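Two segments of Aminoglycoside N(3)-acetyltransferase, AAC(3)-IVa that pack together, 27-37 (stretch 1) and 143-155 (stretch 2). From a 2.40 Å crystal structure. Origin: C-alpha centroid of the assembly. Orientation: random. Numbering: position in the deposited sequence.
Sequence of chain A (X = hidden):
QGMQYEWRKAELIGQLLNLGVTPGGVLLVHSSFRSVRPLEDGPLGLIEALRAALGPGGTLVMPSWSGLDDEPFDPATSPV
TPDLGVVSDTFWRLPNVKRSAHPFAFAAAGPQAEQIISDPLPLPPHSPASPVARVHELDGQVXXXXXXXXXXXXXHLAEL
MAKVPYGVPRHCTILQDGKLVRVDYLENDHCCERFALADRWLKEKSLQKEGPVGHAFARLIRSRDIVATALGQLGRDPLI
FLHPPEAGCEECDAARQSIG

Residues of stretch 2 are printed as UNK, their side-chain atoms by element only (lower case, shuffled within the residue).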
ATOM      1  N   LEU A  27      -5.818   3.098  -8.888  1.00 30.15           N
ATOM      2  CA  LEU A  27      -6.245   2.415  -7.671  1.00 26.66           C
ATOM      3  C   LEU A  27      -5.075   1.623  -7.101  1.00 33.35           C
ATOM      4  O   LEU A  27      -4.607   0.663  -7.721  1.00 37.21           O
ATOM      5  CB  LEU A  27      -7.435   1.498  -7.950  1.00 26.71           C
ATOM      6  CG  LEU A  27      -8.009   0.742  -6.751  1.00 28.74           C
ATOM      7  CD1 LEU A  27      -8.638   1.703  -5.753  1.00 29.13           C
ATOM      8  CD2 LEU A  27      -9.020  -0.294  -7.209  1.00 32.69           C
ATOM      9  N   LEU A  28      -4.605   2.028  -5.922  1.00 26.18           N
ATOM     10  CA  LEU A  28      -3.576   1.303  -5.187  1.00 23.61           C
ATOM     11  C   LEU A  28      -4.259   0.385  -4.181  1.00 26.81           C
ATOM     12  O   LEU A  28      -5.044   0.850  -3.347  1.00 28.41           O
ATOM     13  CB  LEU A  28      -2.620   2.261  -4.480  1.00 27.25           C
ATOM     14  CG  LEU A  28      -1.662   1.609  -3.482  1.00 30.83           C
ATOM     15  CD1 LEU A  28      -0.700   0.671  -4.197  1.00 27.24           C
ATOM     16  CD2 LEU A  28      -0.903   2.664  -2.685  1.00 31.61           C
ATOM     17  N   VAL A  29      -3.960  -0.908  -4.256  1.00 24.04           N
ATOM     18  CA  VAL A  29      -4.679  -1.922  -3.496  1.00 26.42           C
ATOM     19  C   VAL A  29      -3.708  -2.634  -2.568  1.00 35.41           C
ATOM     20  O   VAL A  29      -2.747  -3.266  -3.027  1.00 25.13           O
ATOM     21  CB  VAL A  29      -5.382  -2.929  -4.418  1.00 29.52           C
ATOM     22  CG1 VAL A  29      -6.024  -4.037  -3.597  1.00 25.19           C
ATOM     23  CG2 VAL A  29      -6.417  -2.223  -5.274  1.00 32.19           C
ATOM     24  N   HIS A  30      -3.957  -2.523  -1.266  1.00 36.88           N
ATOM     25  CA  HIS A  30      -3.345  -3.375  -0.259  1.00 26.52           C
ATOM     26  C   HIS A  30      -4.360  -4.441   0.128  1.00 39.70           C
ATOM     27  O   HIS A  30      -5.491  -4.115   0.504  1.00 38.59           O
ATOM     28  CB  HIS A  30      -2.925  -2.568   0.968  1.00 29.75           C
ATOM     29  CG  HIS A  30      -2.277  -1.257   0.641  1.00 34.82           C
ATOM     30  ND1 HIS A  30      -0.919  -1.127   0.447  1.00 39.85           N
ATOM     31  CD2 HIS A  30      -2.800  -0.018   0.487  1.00 34.70           C
ATOM     32  CE1 HIS A  30      -0.633   0.136   0.181  1.00 38.96           C
ATOM     33  NE2 HIS A  30      -1.757   0.829   0.200  1.00 36.56           N
ATOM     34  N   SER A  31      -3.965  -5.709   0.031  1.00 26.55           N
ATOM     35  CA  SER A  31      -4.932  -6.790   0.132  1.00 32.98           C
ATOM     36  C   SER A  31      -4.419  -7.908   1.028  1.00 33.38           C
ATOM     37  O   SER A  31      -3.211  -8.095   1.202  1.00 34.98           O
ATOM     38  CB  SER A  31      -5.269  -7.364  -1.247  1.00 31.73           C
ATOM     39  OG  SER A  31      -4.114  -7.906  -1.861  1.00 42.36           O
ATOM     40  N   SER A  32      -5.370  -8.648   1.593  1.00 35.37           N
ATOM     41  CA  SER A  32      -5.118  -9.919   2.268  1.00 37.58           C
ATOM     42  C   SER A  32      -6.106 -10.916   1.671  1.00 41.54           C
ATOM     43  O   SER A  32      -7.301 -10.865   1.976  1.00 40.03           O
ATOM     44  CB  SER A  32      -5.291  -9.802   3.775  1.00 38.11           C
ATOM     45  OG  SER A  32      -5.726 -11.034   4.323  1.00 44.79           O
ATOM     46  N   PHE A  33      -5.609 -11.814   0.815  1.00 45.12           N
ATOM     47  CA  PHE A  33      -6.503 -12.735   0.121  1.00 41.65           C
ATOM     48  C   PHE A  33      -7.231 -13.656   1.089  1.00 37.00           C
ATOM     49  O   PHE A  33      -8.346 -14.102   0.797  1.00 35.65           O
ATOM     50  CB  PHE A  33      -5.730 -13.559  -0.908  1.00 43.12           C
ATOM     51  CG  PHE A  33      -6.599 -14.481  -1.715  1.00 41.37           C
ATOM     52  CD1 PHE A  33      -7.451 -13.978  -2.685  1.00 36.38           C
ATOM     53  CD2 PHE A  33      -6.579 -15.848  -1.493  1.00 40.25           C
ATOM     54  CE1 PHE A  33      -8.259 -14.820  -3.424  1.00 32.36           C
ATOM     55  CE2 PHE A  33      -7.387 -16.696  -2.229  1.00 33.54           C
ATOM     56  CZ  PHE A  33      -8.226 -16.180  -3.195  1.00 31.09           C
ATOM     57  N   ARG A  34      -6.624 -13.949   2.244  1.00 36.53           N
ATOM     58  CA  ARG A  34      -7.297 -14.773   3.242  1.00 44.54           C
ATOM     59  C   ARG A  34      -8.604 -14.142   3.701  1.00 49.23           C
ATOM     60  O   ARG A  34      -9.563 -14.856   4.016  1.00 57.62           O
ATOM     61  CB  ARG A  34      -6.377 -15.005   4.441  1.00 52.50           C
ATOM     62  CG  ARG A  34      -5.129 -15.813   4.126  1.00 60.74           C
ATOM     63  CD  ARG A  34      -4.354 -16.128   5.391  1.00 71.75           C
ATOM     64  NE  ARG A  34      -3.827 -14.918   6.019  1.00 82.71           N
ATOM     65  CZ  ARG A  34      -3.684 -14.761   7.332  1.00 90.29           C
ATOM     66  NH1 ARG A  34      -4.031 -15.736   8.162  1.00 92.58           N
ATOM     67  NH2 ARG A  34      -3.194 -13.627   7.816  1.00 89.74           N
ATOM     68  N   SER A  35      -8.663 -12.809   3.743  1.00 43.86           N
ATOM     69  CA  SER A  35      -9.889 -12.135   4.153  1.00 38.51           C
ATOM     70  C   SER A  35     -10.947 -12.163   3.056  1.00 38.34           C
ATOM     71  O   SER A  35     -12.144 -12.259   3.352  1.00 24.59           O
ATOM     72  CB  SER A  35      -9.576 -10.695   4.553  1.00 45.60           C
ATOM     73  OG  SER A  35     -10.722 -10.052   5.081  1.00 53.01           O
ATOM     74  N   VAL A  36     -10.532 -12.086   1.792  1.00 35.90           N
ATOM     75  CA  VAL A  36     -11.492 -12.035   0.694  1.00 29.83           C
ATOM     76  C   VAL A  36     -12.014 -13.427   0.366  1.00 31.82           C
ATOM     77  O   VAL A  36     -13.199 -13.602   0.064  1.00 32.31           O
ATOM     78  CB  VAL A  36     -10.844 -11.368  -0.531  1.00 28.63           C
ATOM     79  CG1 VAL A  36     -11.853 -11.231  -1.652  1.00 31.47           C
ATOM     80  CG2 VAL A  36     -10.269 -10.014  -0.154  1.00 28.71           C
ATOM     81  N   ARG A  37     -11.139 -14.434   0.422  1.00 35.10           N
ATOM     82  CA  ARG A  37     -11.418 -15.836   0.132  1.00 36.46           C
ATOM     83  C   ARG A  37     -12.646 -16.311   0.904  1.00 34.11           C
ATOM     84  O   ARG A  37     -12.899 -15.834   2.019  1.00 37.92           O
ATOM     85  CB  ARG A  37     -10.174 -16.672   0.469  1.00 39.83           C
ATOM     86  CG  ARG A  37     -10.408 -18.116   0.865  1.00 51.96           C
ATOM     87  CD  ARG A  37      -9.107 -18.896   0.902  1.00 64.53           C
ATOM     88  NE  ARG A  37      -8.406 -18.721   2.170  1.00 75.45           N
ATOM     89  CZ  ARG A  37      -7.361 -19.448   2.555  1.00 78.31           C
ATOM     90  NH1 ARG A  37      -6.887 -20.405   1.767  1.00 77.98           N
ATOM     91  NH2 ARG A  37      -6.788 -19.218   3.729  1.00 77.85           N
ATOM     92  N   UNK A 143      -7.301   1.331  -1.812  1.00 25.71           N
ATOM     93  CA  UNK A 143      -8.249   0.301  -1.411  1.00 25.62           C
ATOM     94  C   UNK A 143      -7.577  -0.583  -0.370  1.00 29.35           C
ATOM     95  O   UNK A 143      -6.590  -1.264  -0.667  1.00 34.81           O
ATOM     96  c   UNK A 143      -9.608  -1.711  -2.307  1.00 30.76           C
ATOM     97  c   UNK A 143     -10.841  -1.259  -1.544  1.00 23.05           C
ATOM     98  c   UNK A 143      -8.707  -0.514  -2.617  1.00 24.78           C
ATOM     99  c   UNK A 143      -9.996  -2.442  -3.586  1.00 24.39           C
ATOM    100  N   UNK A 144      -8.103  -0.560   0.851  1.00 27.96           N
ATOM    101  CA  UNK A 144      -7.658  -1.455   1.913  1.00 25.77           C
ATOM    102  C   UNK A 144      -8.568  -2.677   1.895  1.00 25.31           C
ATOM    103  O   UNK A 144      -9.733  -2.599   2.296  1.00 30.95           O
ATOM    104  c   UNK A 144      -7.691  -0.751   3.266  1.00 25.80           C
ATOM    105  c   UNK A 144      -6.863   0.530   3.384  1.00 26.38           C
ATOM    106  c   UNK A 144      -5.475   0.337   2.791  1.00 27.89           C
ATOM    107  c   UNK A 144      -6.770   0.967   4.837  1.00 26.83           C
ATOM    108  N   UNK A 145      -8.037  -3.801   1.426  1.00 28.49           N
ATOM    109  CA  UNK A 145      -8.826  -4.993   1.124  1.00 26.51           C
ATOM    110  C   UNK A 145      -8.528  -6.064   2.171  1.00 27.55           C
ATOM    111  O   UNK A 145      -7.582  -6.841   2.038  1.00 34.76           O
ATOM    112  c   UNK A 145      -8.514  -5.482  -0.287  1.00 31.70           C
ATOM    113  c   UNK A 145     -10.905  -6.065  -0.600  1.00 41.65           C
ATOM    114  c   UNK A 145      -9.247  -6.627  -2.381  1.00 32.20           C
ATOM    115  c   UNK A 145      -9.483  -6.494  -0.886  1.00 35.63           C
ATOM    116  N   UNK A 146      -9.354  -6.107   3.213  1.00 26.76           N
ATOM    117  CA  UNK A 146      -9.152  -7.076   4.270  1.00 35.40           C
ATOM    118  C   UNK A 146      -7.968  -6.797   5.162  1.00 38.55           C
ATOM    119  O   UNK A 146      -7.505  -7.702   5.863  1.00 33.84           O
ATOM    120  N   UNK A 147      -7.451  -5.567   5.145  1.00 33.58           N
ATOM    121  CA  UNK A 147      -6.369  -5.146   6.025  1.00 32.23           C
ATOM    122  C   UNK A 147      -6.735  -3.792   6.615  1.00 31.78           C
ATOM    123  O   UNK A 147      -7.569  -3.058   6.081  1.00 33.10           O
ATOM    124  c   UNK A 147      -5.006  -5.063   5.301  1.00 36.55           C
ATOM    125  c   UNK A 147      -5.059  -4.038   4.174  1.00 30.70           C
ATOM    126  c   UNK A 147      -4.587  -6.425   4.774  1.00 33.28           C
ATOM    127  N   UNK A 148      -6.096  -3.469   7.738  1.00 35.82           N
ATOM    128  CA  UNK A 148      -6.295  -2.200   8.403  1.00 42.87           C
ATOM    129  C   UNK A 148      -5.384  -1.119   7.853  1.00 42.65           C
ATOM    130  O   UNK A 148      -4.711  -1.282   6.833  1.00 40.79           O
ATOM    131  N   UNK A 149      -5.365   0.011   8.557  1.00 41.34           N
ATOM    132  CA  UNK A 149      -4.538   1.130   8.128  1.00 37.51           C
ATOM    133  C   UNK A 149      -3.063   0.931   8.442  1.00 38.37           C
ATOM    134  O   UNK A 149      -2.235   1.710   7.957  1.00 40.88           O
ATOM    135  c   UNK A 149      -7.505   3.027   8.223  1.00 33.31           C
ATOM    136  n   UNK A 149      -8.089   3.773   7.227  1.00 33.91           N
ATOM    137  c   UNK A 149      -7.144   4.247   6.436  1.00 29.81           C
ATOM    138  c   UNK A 149      -5.037   2.428   8.762  1.00 31.89           C
ATOM    139  c   UNK A 149      -6.168   3.061   8.014  1.00 33.11           C
ATOM    140  n   UNK A 149      -5.975   3.829   6.886  1.00 33.22           N
ATOM    141  N   UNK A 150      -2.713  -0.087   9.231  1.00 37.32           N
ATOM    142  CA  UNK A 150      -1.307  -0.389   9.465  1.00 45.00           C
ATOM    143  C   UNK A 150      -0.594  -0.794   8.182  1.00 43.72           C
ATOM    144  O   UNK A 150       0.639  -0.744   8.130  1.00 49.04           O
ATOM    145  c   UNK A 150      -1.850  -2.782  10.103  1.00 56.95           C
ATOM    146  o   UNK A 150      -2.790  -2.728   9.283  1.00 56.93           O
ATOM    147  o   UNK A 150      -1.443  -3.853  10.600  1.00 60.84           O
ATOM    148  c   UNK A 150      -1.170  -1.493  10.516  1.00 52.87           C
ATOM    149  N   UNK A 151      -1.339  -1.189   7.153  1.00 37.58           N
ATOM    150  CA  UNK A 151      -0.782  -1.485   5.841  1.00 41.65           C
ATOM    151  C   UNK A 151      -0.957  -0.336   4.856  1.00 42.90           C
ATOM    152  O   UNK A 151      -0.520  -0.453   3.706  1.00 43.32           O
ATOM    153  c   UNK A 151      -1.419  -2.755   5.271  1.00 35.99           C
ATOM    154  N   UNK A 152      -1.587   0.763   5.275  1.00 40.52           N
ATOM    155  CA  UNK A 152      -1.775   1.925   4.413  1.00 37.64           C
ATOM    156  C   UNK A 152      -0.445   2.629   4.176  1.00 39.81           C
ATOM    157  O   UNK A 152      -0.096   3.570   4.896  1.00 36.72           O
ATOM    158  c   UNK A 152      -2.793   2.889   5.028  1.00 31.74           C
ATOM    159  c   UNK A 152      -3.256   3.953   4.050  1.00 33.36           C
ATOM    160  o   UNK A 152      -2.694   4.108   2.967  1.00 31.40           O
ATOM    161  n   UNK A 152      -4.292   4.694   4.432  1.00 34.79           N
ATOM    162  N   UNK A 153       0.292   2.181   3.155  1.00 40.98           N
ATOM    163  CA  UNK A 153       1.630   2.702   2.896  1.00 38.43           C
ATOM    164  C   UNK A 153       1.620   4.211   2.671  1.00 43.40           C
ATOM    165  O   UNK A 153       2.596   4.895   3.007  1.00 45.44           O
ATOM    166  o   UNK A 153       2.422   0.592   2.017  1.00 50.58           O
ATOM    167  c   UNK A 153       3.572   2.572   1.301  1.00 41.91           C
ATOM    168  c   UNK A 153       2.235   1.975   1.693  1.00 39.37           C
ATOM    169  N   UNK A 154       0.522   4.750   2.131  1.00 37.93           N
ATOM    170  CA  UNK A 154       0.440   6.187   1.882  1.00 43.54           C
ATOM    171  C   UNK A 154       0.646   6.994   3.160  1.00 42.49           C
ATOM    172  O   UNK A 154       1.132   8.132   3.104  1.00 41.85           O
ATOM    173  c   UNK A 154      -1.037   8.020   0.972  1.00 34.12           C
ATOM    174  c   UNK A 154      -0.906   6.523   1.231  1.00 45.45           C
ATOM    175  o   UNK A 154      -1.019   5.825  -0.017  1.00 33.67           O
ATOM    176  N   UNK A 155       0.316   6.419   4.319  1.00 39.08           N
ATOM    177  CA  UNK A 155       0.566   7.109   5.580  1.00 37.36           C
ATOM    178  C   UNK A 155       2.056   7.324   5.816  1.00 40.21           C
ATOM    179  O   UNK A 155       2.450   8.346   6.390  1.00 41.37           O
ATOM    180  c   UNK A 155      -1.961   7.921   7.049  1.00 35.87           C
ATOM    181  c   UNK A 155      -2.112   5.604   7.988  1.00 36.29           C
ATOM    182  c   UNK A 155      -1.572   6.462   6.856  1.00 37.80           C
ATOM    183  c   UNK A 155      -0.053   6.326   6.737  1.00 36.91           C
TER
HETATM  184  O   HOH W   1      -1.308   3.300   0.632  1.00 32.60           O
HETATM  185  O   HOH W   2       0.572  -2.812   2.505  1.00 48.36           O

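Position 143 has four side-chain carbons, forked at the second. Its CB lies 3.8 Å from Leu27 CD1 and 3.9 Å from Val29 CG2. This is Leu143. Its backbone N donates to Leu28 O at 2.8 Å, and its O accepts from His30 N at 3.0 Å.

Position 144 again has four carbons with the same fork. Its CB points to the sheet face that carries His30. One terminal carbon comes 3.5 Å from His30 CD2. This is Leu144, and that carbon is CD2.

Position 145 has four carbons, forked at the second, on the face shared with Val29 and Ser31. Its CB is 3.9 Å from Ser31 CB, and the fork carbon is 3.7 Å from Val36 CG2. This is Leu145.

Position 146 has no side-chain atoms. Its CA is 3.5 Å from Ser35 OG. An ideal CB here would fall 2.5 Å from Ser35 CB, a clash. Phi is +72°, which also favours glycine. This is Gly146.

Position 147 has one carbon carrying two more. One of these lies 3.6 Å from Ser32 CB, the other 3.7 Å from His30 O. This is Val147.

Position 148 has no side-chain atoms and touches nothing on stretch 1. This is Gly148.

Position 149 has one carbon, then a five-membered ring of three carbons and two nitrogens. It does not reach stretch 1. This is His149.

Position 150 has two carbons, the second carrying two oxygens. It makes no contact. This is Asp150.

Position 151 has a single carbon. This is Ala151. Its O lies over one face of the His30 ring.

Position 152 has two carbons, the second carrying one oxygen and one nitrogen. This is Asn152.

Position 153 has one carbon carrying an oxygen and a carbon. The oxygen is 3.6 Å from His30 CE1. This is Thr153.

Position 154 has the same pattern, with its oxygen 4.1 Å from Leu28 CD2. This is Thr154.

Position 155 has four carbons, forked at the second, beyond reach of stretch 1. This is Leu155.

The contact joins two parallel strands. Leu145 N donates to His30 O at 2.7 Å, and Leu145 O accepts from Ser32 N at 2.9 Å. Leu143 and Leu145 pack against Leu27, Val29 and Val36. His30, the residue most covered, lies on the other face with Leu144. Water 1 links His30 NE2 (2.5 Å) to Asn152 OD1 (2.8 Å). Water 2 links His30 ND1 (3.0 Å) to Ala151 O (2.9 Å). Through these waters, both ring nitrogens reach the segment around Ala151 and Asn152.

Stretch 2 143-155: LLLGVGHDANTTL
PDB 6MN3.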